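Local coordinates for haloalkane dehalogenase (Mycobacterium rhodesiae, PDB 4MJ3), which probably hydrolyses carbon-halogen bonds of haloalkanes, releasing an alcohol and a halide ion, as a member of the alpha/beta hydrolase fold family, at residues 49-54 / 76-81; 56-61 / 194-199; 91-96 / 205-210; 118-123 / 142-147; 152-157 / 227-232. All coordinates share one frame; numbering follows the deposited sequence.

Interaction 1: 49-54 / 76-81; sequences VLLLHG and AVAIDL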
# COMPACT_ATOMS: atom_id res chain seq x y z
N VAL A 49 -11.46 -2.36 -7.72
CA VAL A 49 -10.03 -2.08 -7.76
C VAL A 49 -9.63 -1.70 -6.34
O VAL A 49 -10.11 -0.69 -5.81
CB VAL A 49 -9.72 -0.94 -8.72
CG1 VAL A 49 -8.22 -0.66 -8.76
CG2 VAL A 49 -10.27 -1.26 -10.11
N LEU A 50 -8.79 -2.51 -5.73
CA LEU A 50 -8.36 -2.29 -4.34
C LEU A 50 -7.03 -1.61 -4.33
O LEU A 50 -6.04 -2.15 -4.84
CB LEU A 50 -8.29 -3.62 -3.59
CG LEU A 50 -7.82 -3.54 -2.15
CD1 LEU A 50 -8.76 -2.70 -1.29
CD2 LEU A 50 -7.72 -4.95 -1.61
N LEU A 51 -6.98 -0.42 -3.73
CA LEU A 51 -5.82 0.45 -3.76
C LEU A 51 -5.15 0.46 -2.39
O LEU A 51 -5.71 0.97 -1.43
CB LEU A 51 -6.25 1.88 -4.11
CG LEU A 51 -7.06 2.04 -5.40
CD1 LEU A 51 -7.72 3.40 -5.46
CD2 LEU A 51 -6.19 1.81 -6.61
N LEU A 52 -3.96 -0.13 -2.31
CA LEU A 52 -3.26 -0.23 -1.04
C LEU A 52 -2.01 0.64 -1.00
O LEU A 52 -1.17 0.58 -1.90
CB LEU A 52 -2.90 -1.69 -0.73
CG LEU A 52 -4.07 -2.67 -0.63
CD1 LEU A 52 -3.58 -4.04 -0.14
CD2 LEU A 52 -5.20 -2.16 0.25
N HIS A 53 -1.94 1.47 0.04
CA HIS A 53 -0.84 2.37 0.27
C HIS A 53 0.14 1.71 1.22
O HIS A 53 -0.16 0.68 1.84
CB HIS A 53 -1.35 3.65 0.91
CG HIS A 53 -1.66 3.50 2.36
ND1 HIS A 53 -0.70 3.64 3.34
CD2 HIS A 53 -2.78 3.11 3.00
CE1 HIS A 53 -1.23 3.40 4.52
NE2 HIS A 53 -2.49 3.08 4.35
N GLY A 54 1.32 2.31 1.34
CA GLY A 54 2.32 1.83 2.26
C GLY A 54 2.82 2.90 3.21
O GLY A 54 2.07 3.76 3.67
N ALA A 76 -13.67 1.81 -6.87
CA ALA A 76 -12.40 2.02 -6.24
C ALA A 76 -12.56 1.91 -4.72
O ALA A 76 -13.34 2.64 -4.11
CB ALA A 76 -11.84 3.39 -6.61
N VAL A 77 -11.78 1.02 -4.13
CA VAL A 77 -11.75 0.84 -2.70
C VAL A 77 -10.32 1.04 -2.23
O VAL A 77 -9.39 0.46 -2.79
CB VAL A 77 -12.27 -0.56 -2.33
CG1 VAL A 77 -12.22 -0.76 -0.83
CG2 VAL A 77 -13.68 -0.74 -2.88
N ALA A 78 -10.12 1.91 -1.24
CA ALA A 78 -8.79 2.17 -0.70
C ALA A 78 -8.86 2.03 0.82
O ALA A 78 -9.77 2.58 1.45
CB ALA A 78 -8.33 3.58 -1.07
N ILE A 79 -7.92 1.29 1.40
CA ILE A 79 -8.01 0.99 2.83
C ILE A 79 -6.76 1.52 3.53
O ILE A 79 -5.66 1.27 3.07
CB ILE A 79 -8.11 -0.54 3.05
CG1 ILE A 79 -9.35 -1.11 2.34
CG2 ILE A 79 -8.14 -0.88 4.54
CD1 ILE A 79 -9.47 -2.61 2.39
N ASP A 80 -6.93 2.19 4.66
CA ASP A 80 -5.82 2.65 5.47
C ASP A 80 -5.30 1.55 6.40
O ASP A 80 -6.04 0.98 7.20
CB ASP A 80 -6.20 3.85 6.34
CG ASP A 80 -6.46 5.13 5.55
OD1 ASP A 80 -6.09 5.24 4.34
OD2 ASP A 80 -7.07 6.05 6.15
N LEU A 81 -4.01 1.28 6.32
CA LEU A 81 -3.36 0.32 7.22
C LEU A 81 -3.51 0.77 8.67
O LEU A 81 -3.52 1.95 8.96
CB LEU A 81 -1.88 0.22 6.87
CG LEU A 81 -1.51 -0.36 5.50
CD1 LEU A 81 -0.05 -0.09 5.17
CD2 LEU A 81 -1.80 -1.84 5.46
O HOH W 1 -4.86 3.00 0.29
O HOH W 2 -3.16 -0.02 2.25

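Interaction 2: 56-61 / 194-199; sequences PSWSYL and AAYDAP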
# COMPACT_ATOMS: atom_id res chain seq x y z
N PRO A 56 5.05 6.12 4.60
CA PRO A 56 4.23 6.40 5.77
C PRO A 56 3.02 7.20 5.26
O PRO A 56 2.75 8.30 5.71
CB PRO A 56 5.12 7.33 6.59
CG PRO A 56 5.89 8.09 5.55
CD PRO A 56 5.86 7.30 4.25
N SER A 57 2.34 6.65 4.27
CA SER A 57 1.26 7.37 3.58
C SER A 57 -0.09 6.89 4.09
O SER A 57 -0.20 6.32 5.19
CB SER A 57 1.42 7.20 2.08
OG SER A 57 1.21 5.86 1.69
N TRP A 58 -1.15 7.24 3.36
CA TRP A 58 -2.47 6.69 3.59
C TRP A 58 -3.27 6.83 2.31
O TRP A 58 -2.69 7.16 1.26
CB TRP A 58 -3.17 7.32 4.80
CG TRP A 58 -3.43 8.80 4.81
CD1 TRP A 58 -2.52 9.81 4.94
CD2 TRP A 58 -4.73 9.45 4.79
NE1 TRP A 58 -3.17 11.04 4.97
CE2 TRP A 58 -4.51 10.83 4.87
CE3 TRP A 58 -6.05 8.97 4.73
CZ2 TRP A 58 -5.56 11.75 4.90
CZ3 TRP A 58 -7.09 9.89 4.72
CH2 TRP A 58 -6.85 11.25 4.84
N SER A 59 -4.58 6.56 2.36
CA SER A 59 -5.41 6.53 1.14
C SER A 59 -5.47 7.86 0.38
O SER A 59 -5.77 7.88 -0.81
CB SER A 59 -6.81 6.03 1.47
OG SER A 59 -6.74 4.65 1.85
N TYR A 60 -5.10 8.95 1.05
CA TYR A 60 -4.90 10.24 0.42
C TYR A 60 -3.99 10.17 -0.80
O TYR A 60 -4.19 10.90 -1.77
CB TYR A 60 -4.35 11.26 1.42
CG TYR A 60 -4.42 12.68 0.96
CD1 TYR A 60 -5.64 13.35 0.99
CD2 TYR A 60 -3.30 13.36 0.49
CE1 TYR A 60 -5.74 14.67 0.59
CE2 TYR A 60 -3.39 14.68 0.09
CZ TYR A 60 -4.61 15.33 0.12
OH TYR A 60 -4.75 16.64 -0.27
N LEU A 61 -3.00 9.28 -0.75
CA LEU A 61 -2.08 9.03 -1.86
C LEU A 61 -2.76 8.65 -3.18
O LEU A 61 -2.22 8.90 -4.25
CB LEU A 61 -1.09 7.92 -1.45
CG LEU A 61 -0.02 7.48 -2.44
CD1 LEU A 61 0.86 8.66 -2.85
CD2 LEU A 61 0.81 6.38 -1.79
N ALA A 194 0.76 18.71 4.67
CA ALA A 194 -0.11 18.75 5.85
C ALA A 194 -1.10 17.58 5.88
O ALA A 194 -1.43 17.07 6.94
CB ALA A 194 -0.86 20.06 5.91
N ALA A 195 -1.57 17.17 4.70
CA ALA A 195 -2.51 16.04 4.61
C ALA A 195 -1.85 14.75 5.03
O ALA A 195 -2.49 13.88 5.63
CB ALA A 195 -3.08 15.93 3.20
N TYR A 196 -0.56 14.61 4.74
CA TYR A 196 0.18 13.44 5.16
C TYR A 196 0.59 13.49 6.63
O TYR A 196 0.82 12.44 7.24
CB TYR A 196 1.40 13.21 4.28
CG TYR A 196 1.05 12.66 2.92
CD1 TYR A 196 0.42 11.43 2.80
CD2 TYR A 196 1.30 13.38 1.76
CE1 TYR A 196 0.08 10.92 1.57
CE2 TYR A 196 0.96 12.88 0.51
CZ TYR A 196 0.35 11.65 0.43
OH TYR A 196 0.02 11.14 -0.80
N ASP A 197 0.68 14.68 7.19
CA ASP A 197 0.94 14.85 8.62
C ASP A 197 -0.34 14.76 9.46
O ASP A 197 -0.27 14.52 10.67
CB ASP A 197 1.65 16.17 8.90
CG ASP A 197 3.07 16.19 8.34
OD1 ASP A 197 3.65 15.12 8.14
OD2 ASP A 197 3.58 17.30 8.08
N ALA A 198 -1.49 14.90 8.83
CA ALA A 198 -2.78 14.94 9.54
C ALA A 198 -3.00 13.73 10.47
O ALA A 198 -3.45 13.91 11.60
CB ALA A 198 -3.93 15.09 8.56
N PRO A 199 -2.64 12.50 10.03
CA PRO A 199 -2.81 11.36 10.94
C PRO A 199 -2.00 11.40 12.23
O PRO A 199 -2.31 10.63 13.15
CB PRO A 199 -2.35 10.17 10.08
CG PRO A 199 -2.55 10.63 8.67
CD PRO A 199 -2.13 12.07 8.71
O HOH W 3 0.51 9.92 6.25

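Interaction 3: 91-96 / 205-210; sequences TSRDDY and YQAGAR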
# COMPACT_ATOMS: atom_id res chain seq x y z
N THR A 91 -0.18 1.87 20.12
CA THR A 91 0.83 2.78 20.63
C THR A 91 2.22 2.20 20.76
O THR A 91 3.17 2.94 20.94
CB THR A 91 0.42 3.30 22.04
OG1 THR A 91 0.24 2.18 22.89
CG2 THR A 91 -0.88 4.08 21.93
N SER A 92 2.34 0.88 20.72
CA SER A 92 3.65 0.24 20.90
C SER A 92 4.18 -0.25 19.57
O SER A 92 3.45 -0.87 18.80
CB SER A 92 3.58 -0.93 21.87
OG SER A 92 4.85 -1.57 21.93
N ARG A 93 5.47 -0.02 19.32
CA ARG A 93 6.10 -0.55 18.10
C ARG A 93 5.98 -2.07 18.01
O ARG A 93 5.85 -2.62 16.93
CB ARG A 93 7.55 -0.08 18.02
CG ARG A 93 7.65 1.41 17.70
CD ARG A 93 9.08 1.95 17.67
NE ARG A 93 9.88 1.27 16.66
CZ ARG A 93 10.99 1.76 16.10
NH1 ARG A 93 11.46 2.96 16.40
NH2 ARG A 93 11.64 0.99 15.24
N ASP A 94 5.99 -2.74 19.16
CA ASP A 94 5.88 -4.19 19.21
C ASP A 94 4.51 -4.73 18.81
O ASP A 94 4.39 -5.92 18.57
CB ASP A 94 6.24 -4.68 20.61
CG ASP A 94 7.67 -4.39 20.97
OD1 ASP A 94 8.54 -4.46 20.07
OD2 ASP A 94 7.92 -4.09 22.15
N ASP A 95 3.50 -3.86 18.73
CA ASP A 95 2.16 -4.24 18.27
C ASP A 95 2.16 -4.45 16.74
O ASP A 95 1.22 -5.03 16.20
CB ASP A 95 1.10 -3.16 18.59
CG ASP A 95 0.86 -2.91 20.11
OD1 ASP A 95 0.90 -3.88 20.88
OD2 ASP A 95 0.60 -1.73 20.49
N TYR A 96 3.16 -3.91 16.05
CA TYR A 96 3.18 -3.96 14.60
C TYR A 96 4.16 -5.03 14.15
O TYR A 96 5.37 -4.98 14.47
CB TYR A 96 3.57 -2.62 13.99
CG TYR A 96 2.65 -1.48 14.34
CD1 TYR A 96 2.85 -0.75 15.51
CD2 TYR A 96 1.59 -1.15 13.53
CE1 TYR A 96 2.01 0.31 15.84
CE2 TYR A 96 0.75 -0.08 13.84
CZ TYR A 96 0.97 0.64 15.00
OH TYR A 96 0.19 1.70 15.33
N TYR A 205 1.41 8.88 18.06
CA TYR A 205 0.61 8.30 17.01
C TYR A 205 1.45 7.61 15.91
O TYR A 205 0.88 7.09 14.95
CB TYR A 205 -0.25 9.37 16.32
CG TYR A 205 -1.30 10.00 17.18
CD1 TYR A 205 -0.97 11.02 18.06
CD2 TYR A 205 -2.60 9.56 17.14
CE1 TYR A 205 -1.95 11.60 18.86
CE2 TYR A 205 -3.59 10.15 17.92
CZ TYR A 205 -3.26 11.16 18.77
OH TYR A 205 -4.23 11.74 19.57
N GLN A 206 2.77 7.61 16.05
CA GLN A 206 3.65 7.21 14.95
C GLN A 206 4.38 5.88 15.14
O GLN A 206 5.32 5.60 14.43
CB GLN A 206 4.69 8.32 14.68
CG GLN A 206 4.09 9.62 14.17
CD GLN A 206 5.16 10.64 13.84
OE1 GLN A 206 6.13 10.79 14.59
NE2 GLN A 206 5.00 11.32 12.72
N ALA A 207 3.95 5.06 16.10
CA ALA A 207 4.62 3.80 16.35
C ALA A 207 4.63 2.90 15.12
O ALA A 207 5.62 2.23 14.86
CB ALA A 207 4.01 3.08 17.55
N GLY A 208 3.52 2.88 14.38
CA GLY A 208 3.41 2.07 13.16
C GLY A 208 4.33 2.60 12.08
O GLY A 208 5.00 1.84 11.39
N ALA A 209 4.37 3.92 11.95
CA ALA A 209 5.26 4.58 10.98
C ALA A 209 6.76 4.36 11.31
O ALA A 209 7.56 4.16 10.41
CB ALA A 209 4.93 6.07 10.88
N ARG A 210 7.12 4.38 12.59
CA ARG A 210 8.51 4.11 12.97
C ARG A 210 8.89 2.64 12.80
O ARG A 210 10.02 2.34 12.46
CB ARG A 210 8.75 4.50 14.43
CG ARG A 210 8.80 6.00 14.63
CD ARG A 210 10.11 6.60 14.17
NE ARG A 210 10.24 7.97 14.68
CZ ARG A 210 11.31 8.74 14.56
NH1 ARG A 210 12.40 8.34 13.91
NH2 ARG A 210 11.31 9.94 15.12

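Interaction 4: 118-123 / 142-147; sequences TLVCQD and RVVAAN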
# COMPACT_ATOMS: atom_id res chain seq x y z
N THR A 118 -9.21 -6.51 -8.24
CA THR A 118 -8.01 -6.05 -8.95
C THR A 118 -7.17 -5.25 -7.96
O THR A 118 -7.50 -4.12 -7.60
CB THR A 118 -8.35 -5.25 -10.21
OG1 THR A 118 -9.02 -6.12 -11.14
CG2 THR A 118 -7.10 -4.69 -10.88
N LEU A 119 -6.09 -5.87 -7.49
CA LEU A 119 -5.21 -5.22 -6.53
C LEU A 119 -4.28 -4.25 -7.24
O LEU A 119 -3.63 -4.61 -8.23
CB LEU A 119 -4.38 -6.26 -5.79
CG LEU A 119 -3.34 -5.75 -4.81
CD1 LEU A 119 -3.99 -5.00 -3.66
CD2 LEU A 119 -2.52 -6.92 -4.27
N VAL A 120 -4.19 -3.04 -6.71
CA VAL A 120 -3.16 -2.10 -7.13
C VAL A 120 -2.36 -1.77 -5.87
O VAL A 120 -2.91 -1.30 -4.87
CB VAL A 120 -3.75 -0.82 -7.70
CG1 VAL A 120 -2.64 0.17 -8.04
CG2 VAL A 120 -4.62 -1.15 -8.91
N CYS A 121 -1.05 -2.02 -5.91
CA CYS A 121 -0.27 -1.93 -4.68
C CYS A 121 1.10 -1.29 -4.91
O CYS A 121 1.68 -1.44 -5.97
CB CYS A 121 -0.14 -3.31 -4.05
SG CYS A 121 0.68 -4.58 -5.06
N GLN A 122 1.58 -0.61 -3.87
CA GLN A 122 2.83 0.14 -3.90
C GLN A 122 3.44 0.10 -2.51
O GLN A 122 2.70 0.09 -1.51
CB GLN A 122 2.51 1.59 -4.31
CG GLN A 122 3.68 2.54 -4.42
CD GLN A 122 3.88 3.43 -3.18
OE1 GLN A 122 3.02 3.53 -2.32
NE2 GLN A 122 5.03 4.09 -3.12
N ASP A 123 4.78 0.06 -2.42
CA ASP A 123 5.49 0.10 -1.13
C ASP A 123 4.90 -1.05 -0.26
O ASP A 123 4.65 -2.16 -0.76
CB ASP A 123 5.31 1.52 -0.52
CG ASP A 123 6.21 1.82 0.68
OD1 ASP A 123 5.91 1.39 1.82
OD2 ASP A 123 7.22 2.55 0.49
N ARG A 142 -7.06 -9.93 -10.67
CA ARG A 142 -5.89 -9.35 -11.35
C ARG A 142 -5.03 -8.61 -10.33
O ARG A 142 -5.52 -8.25 -9.25
CB ARG A 142 -6.30 -8.34 -12.41
CG ARG A 142 -7.45 -8.76 -13.31
CD ARG A 142 -7.77 -7.66 -14.28
NE ARG A 142 -9.00 -7.91 -15.01
CZ ARG A 142 -10.23 -7.62 -14.57
NH1 ARG A 142 -10.45 -7.08 -13.36
NH2 ARG A 142 -11.27 -7.92 -15.33
N VAL A 143 -3.76 -8.39 -10.69
CA VAL A 143 -2.83 -7.68 -9.81
C VAL A 143 -2.01 -6.67 -10.62
O VAL A 143 -1.51 -6.99 -11.70
CB VAL A 143 -1.87 -8.66 -9.10
CG1 VAL A 143 -0.88 -7.89 -8.25
CG2 VAL A 143 -2.66 -9.67 -8.27
N VAL A 144 -1.91 -5.45 -10.10
CA VAL A 144 -1.01 -4.42 -10.61
C VAL A 144 -0.00 -4.12 -9.50
O VAL A 144 -0.38 -3.71 -8.40
CB VAL A 144 -1.76 -3.13 -10.98
CG1 VAL A 144 -0.78 -2.08 -11.49
CG2 VAL A 144 -2.82 -3.44 -11.99
N ALA A 145 1.27 -4.34 -9.79
CA ALA A 145 2.35 -4.04 -8.85
C ALA A 145 3.09 -2.81 -9.35
O ALA A 145 3.54 -2.77 -10.49
CB ALA A 145 3.30 -5.22 -8.74
N ALA A 146 3.25 -1.83 -8.48
CA ALA A 146 3.95 -0.59 -8.81
C ALA A 146 4.86 -0.17 -7.68
O ALA A 146 4.39 0.23 -6.61
CB ALA A 146 2.93 0.50 -9.09
N ASN A 147 6.17 -0.22 -7.92
CA ASN A 147 7.16 0.21 -6.93
C ASN A 147 6.94 -0.51 -5.62
O ASN A 147 6.68 0.11 -4.56
CB ASN A 147 7.13 1.73 -6.75
CG ASN A 147 7.55 2.48 -8.00
OD1 ASN A 147 7.99 1.88 -8.98
ND2 ASN A 147 7.44 3.80 -7.94

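Interaction 5: 152-157 / 227-232; sequences TGDHHP and ANRKAW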
# COMPACT_ATOMS: atom_id res chain seq x y z
N THR A 152 11.60 -12.03 0.88
CA THR A 152 11.60 -13.15 1.82
C THR A 152 12.66 -13.01 2.91
O THR A 152 12.63 -13.74 3.88
CB THR A 152 11.87 -14.45 1.06
OG1 THR A 152 13.11 -14.31 0.35
CG2 THR A 152 10.74 -14.74 0.06
N GLY A 153 13.60 -12.09 2.69
CA GLY A 153 14.79 -11.96 3.53
C GLY A 153 16.00 -12.66 2.93
O GLY A 153 17.10 -12.61 3.48
N ASP A 154 15.82 -13.32 1.80
CA ASP A 154 16.91 -14.07 1.19
C ASP A 154 17.84 -13.24 0.32
O ASP A 154 18.93 -13.70 0.02
CB ASP A 154 16.34 -15.25 0.41
CG ASP A 154 15.73 -16.28 1.34
OD1 ASP A 154 16.44 -16.75 2.25
OD2 ASP A 154 14.54 -16.65 1.16
N HIS A 155 17.42 -12.03 -0.07
CA HIS A 155 18.21 -11.17 -0.95
C HIS A 155 18.46 -9.80 -0.32
O HIS A 155 17.63 -9.30 0.40
CB HIS A 155 17.50 -11.04 -2.30
CG HIS A 155 17.29 -12.36 -2.97
ND1 HIS A 155 18.31 -13.04 -3.59
CD2 HIS A 155 16.21 -13.17 -3.04
CE1 HIS A 155 17.87 -14.21 -4.03
NE2 HIS A 155 16.59 -14.31 -3.70
N HIS A 156 19.63 -9.22 -0.58
CA HIS A 156 20.01 -7.89 -0.08
C HIS A 156 19.01 -6.88 -0.63
O HIS A 156 18.71 -6.91 -1.81
CB HIS A 156 21.43 -7.56 -0.55
CG HIS A 156 22.03 -6.36 0.11
ND1 HIS A 156 21.90 -5.09 -0.41
CD2 HIS A 156 22.75 -6.23 1.25
CE1 HIS A 156 22.52 -4.23 0.38
NE2 HIS A 156 23.05 -4.89 1.39
N PRO A 157 18.48 -5.98 0.22
CA PRO A 157 17.43 -5.06 -0.21
C PRO A 157 17.92 -3.87 -1.04
O PRO A 157 17.11 -3.12 -1.57
CB PRO A 157 16.85 -4.56 1.12
CG PRO A 157 18.04 -4.55 2.03
CD PRO A 157 18.85 -5.76 1.64
N ALA A 227 6.61 -17.46 6.25
CA ALA A 227 5.35 -17.13 5.56
C ALA A 227 5.58 -16.47 4.19
O ALA A 227 4.86 -16.75 3.24
CB ALA A 227 4.49 -16.24 6.42
N ASN A 228 6.60 -15.61 4.09
CA ASN A 228 6.83 -14.91 2.81
C ASN A 228 7.35 -15.87 1.76
O ASN A 228 7.02 -15.74 0.58
CB ASN A 228 7.76 -13.73 2.97
CG ASN A 228 7.07 -12.54 3.62
OD1 ASN A 228 5.98 -12.65 4.16
ND2 ASN A 228 7.71 -11.40 3.55
N ARG A 229 8.16 -16.86 2.17
CA ARG A 229 8.63 -17.86 1.21
C ARG A 229 7.46 -18.65 0.66
O ARG A 229 7.39 -18.93 -0.54
CB ARG A 229 9.62 -18.83 1.84
CG ARG A 229 10.98 -18.22 2.06
CD ARG A 229 11.85 -19.19 2.84
NE ARG A 229 13.22 -18.72 2.97
CZ ARG A 229 14.10 -19.27 3.81
NH1 ARG A 229 13.74 -20.29 4.57
NH2 ARG A 229 15.32 -18.78 3.89
N LYS A 230 6.52 -18.99 1.53
CA LYS A 230 5.35 -19.73 1.10
C LYS A 230 4.47 -18.90 0.17
O LYS A 230 4.01 -19.39 -0.88
CB LYS A 230 4.52 -20.21 2.30
CG LYS A 230 5.20 -21.34 3.05
N ALA A 231 4.26 -17.65 0.54
CA ALA A 231 3.50 -16.72 -0.34
C ALA A 231 4.18 -16.48 -1.69
O ALA A 231 3.52 -16.39 -2.73
CB ALA A 231 3.25 -15.40 0.35
N TRP A 232 5.51 -16.39 -1.68
CA TRP A 232 6.27 -16.20 -2.91
C TRP A 232 6.10 -17.42 -3.82
O TRP A 232 5.91 -17.28 -5.04
CB TRP A 232 7.75 -15.98 -2.56
CG TRP A 232 8.67 -15.77 -3.72
CD1 TRP A 232 9.64 -16.63 -4.19
CD2 TRP A 232 8.72 -14.61 -4.56
NE1 TRP A 232 10.29 -16.05 -5.25
CE2 TRP A 232 9.74 -14.83 -5.51
CE3 TRP A 232 8.00 -13.41 -4.61
CZ2 TRP A 232 10.06 -13.87 -6.49
CZ3 TRP A 232 8.31 -12.47 -5.59
CH2 TRP A 232 9.32 -12.70 -6.51

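Interaction 1: 49-54 / 76-81
His-53 reaches across to Leu-81 where the two parallel strands 49-52 and 76-79 run out. From CB, the first torsion (chi1 77°) puts CG between the backbone N and the carbonyl carbon, which swings the imidazole over to segment 76-81. CD2 comes first, against Ile-79 O at 3.4 Å. NE2, next round the ring, accepts from Leu-81 N at 3.1 Å in a nearly straight bond, although that N-H approaches from 22° out of the ring plane. CE1 lies against Leu-81 CD1 (3.7 Å). ND1 turns back to its own segment and donates to a lone pair of Gly-54 O, 2.8 Å away; one ring nitrogen donating and the other accepting is consistent with a neutral ring whose orientation is set by these two bonds. Asp-80 lies close by, but its carboxylate is held by Ser-59, His-37 and the backbone of Arg-86.

Strands 48-52 and 75-79, linked through helix 66-71, form a beta-alpha-beta unit in the central sheet of the alpha/beta hydrolase fold. Val-77 is bonded to segment 49-54 through both its N-H and its C=O: its N donates to Val-49 O (2.9 Å), and its O accepts from Leu-51 N (2.7 Å). Further on the strands part, and water enters: one molecule donates to Leu-51 O, while a second bridges His-53 O and Ile-79 O. On one face Leu-50 CD1 meets Ile-79 CD1 at 3.7 Å, under helix 98-112; on the other, Leu-51 CB packs on Ala-78 CB.

Interaction 2: 56-61 / 194-199
Trp-58, Tyr-60 and Tyr-196 form an aromatic cluster that joins the loop after strand 48-52 to helix 190-197. This helix comes after the strand 140-145, a position consistent with the cap that covers the core in haloalkane dehalogenases. The indole of Trp-58 is the polar anchor. Its NE1 donates to Ala-195 O at 3.0 Å; the carbonyl oxygen lies close to the indole plane, whereas the N-H comes in from 40° above the carbonyl plane rather than on a lone pair. One indole face carries Pro-199 CG, in a CH-pi contact over the five-membered ring, and Tyr-60 CB lies over the opposite face, so the ring is clamped on both sides.

Tyr-60, with CG anti to its backbone N (chi1 -166°), points its ring at the helix. Ala-195 CB sits over that ring, 3.4 Å from CE2, a close CH-pi contact. The same ring turns its edge to the face of Tyr-196 in a T-shaped pair, planes at 89°, with CD2 placed 4.0 Å from Tyr-196 CZ. Tyr-60 OH is bonded outside the pair of segments, to Pro-15 O.

Tyr-196 pushes its ring between Ser-57, Trp-58 and Leu-61. Its OH lies 3.2 Å from Leu-61 CA and 3.3 Å from Leu-61 CD1, and is hydrogen-bonded to Glu-284 at the start of helix 282-300. Beside the ring edge, one water joins the two backbones, donating to Pro-56 O at 2.8 Å and to Tyr-196 O at 2.7 Å.

Interaction 3: 91-96 / 205-210
Tyr-96 lays the face of its ring flat on the backbone of Gly-208. Gly-208 CA stands above the ring centre, 3.3 Å from the centroid and only 10° off the normal, as a CH-pi contact. Gly-208 N lies over the same face, 3.3 Å from Tyr-96 CE1. With no side chain at this position, the aromatic ring can approach the first turn of helix 207-211 directly. The phenol OH bonds to Pro-90 O, which fixes the far end of the ring.

Ala-207, directed at the loop, fits beside this ring: its CB is 3.8 Å from Tyr-96 CE1 and 3.5 Å from Thr-91 O. Arg-93 runs along the other flank of Ala-207. Its CG passes Ala-207 O at 3.6 Å, and a bend at chi3 (60°) then sets the guanidinium against the backbone O and the CB of Arg-210. Arg-210 O faces that flat group, 3.5 Å from Arg-93 NH2, at an angle too poor for a hydrogen bond. The two guanidinium planes are only 11° apart, yet the groups do not stack: Arg-93 NH1 meets Arg-210 CB instead, at 3.7 Å. Each cation has its own acceptors, Gln-169 and Gln-211 for Arg-93, and Ser-168 O and Val-171 O for Arg-210, which would ease the repulsion of like charges.

The loop is shaped by an ST turn in which Ser-92 OG accepts from Asp-94 N. It leads into helix 98-112 of the core, and helix 207-211 belongs to the segment inserted after strand 140-145, so the arrangement is consistent with a cap-to-core seam of an alpha/beta hydrolase.

Interaction 4: 118-123 / 142-147
The guanidinium of Arg-142 meets Thr-118 edge-on: NH1 donates to Thr-118 OG1 at 2.8 Å, with the hydroxyl oxygen practically in the guanidinium plane. An extended chain from CG to NE carries the group there, while NH2 forms a salt bridge with Glu-47. Phe-297 of helix 282-300 packs against the arginine as well.

From this end the strands 118-121 and 142-145 run side by side and parallel, their segment axes 4.6 Å apart. Leu-119 is bonded to strand 142-145 through both its N and its O, the N to Arg-142 O and the O to Val-144 N at 2.7 Å. The ladder goes on from Cys-121 N to Val-144 O and from Ala-146 N to Cys-121 O. Val-120 and Val-144 lie alongside each other on the face toward helix 282-300. Leu-119, Cys-121 and Val-143 pack on helix 124-135 from the opposite face, and Cys-121 SG, at chi1 61°, lies 3.6 Å from Val-144 O.

Beyond the ladder, Asp-123 N donates to Asn-147 O (2.9 Å) at a sharp turn where Asp-123 takes phi 54° and psi -138°. Its carboxylate is hydrogen-bonded to His-280. This strand, tight turn and following helix 124-135 form the nucleophile elbow of the alpha/beta hydrolase fold, in which Asp-123 is probably the nucleophile, as in other haloalkane dehalogenases.

Interaction 5: 152-157 / 227-232
Asp-154 and Arg-229 carry the polar side of this contact, a side-on salt bridge. NH2 of Arg-229 donates to Asp-154 OD1 at 2.8 Å and NE to Asp-154 OD2 at 3.1 Å, each nearly straight and each using a syn lone pair. Carboxylate and guanidinium are almost coplanar, their planes 8° apart, so both groups are held flat. The arginine chain reaches out extended from CG to NE.

Hydrogen bonds inside the loop set the acid in place. Thr-152 OG1 accepts from Asp-154 N, an ST turn, and donates to Asp-154 OD2 at 2.9 Å from the anti side, tilted 35° out of the carboxylate plane; OD2 thus takes two donors.

Apolar contacts are made by Thr-152. At chi1 56° its OG1 faces the acid and its methyl group the helix, where CG2 touches Arg-229 CA at 3.9 Å and Trp-232 CB at 4.2 Å, while Thr-152 CB meets Arg-229 CG.

In the chain the loop follows strand 140-145 and precedes helix 159-170, and it rests on helix 225-235. That helix is tied in turn to helix 124-135 through Asn-228 and Arg-131, and to helix 256-263 by the stack of Trp-232 on His-263.

Overall arrangement
From the N terminus, interaction 1 closes the first loop, 49 to 81, pairing two central strands. Interaction 2 opens within that loop and ends at 199, so the two cross, and they meet where Ser-59 reaches Asp-80. Interaction 3, from 91 to 210, crosses interaction 2 and begins after interaction 1 has closed. Interaction 4 lies wholly within the spans of both 2 and 3; its strand 117-121 neighbours strand 48-52, continuing the sheet of interaction 1. Interaction 5 starts after interaction 4 and crosses 2 and 3. Interactions 1 and 4 thus pair four central strands of the sheet, 2 and 3 join the probable cap to loops of the core, and 5 secures the outgoing loop to helix 225-235, across the chain's centre from interaction 2.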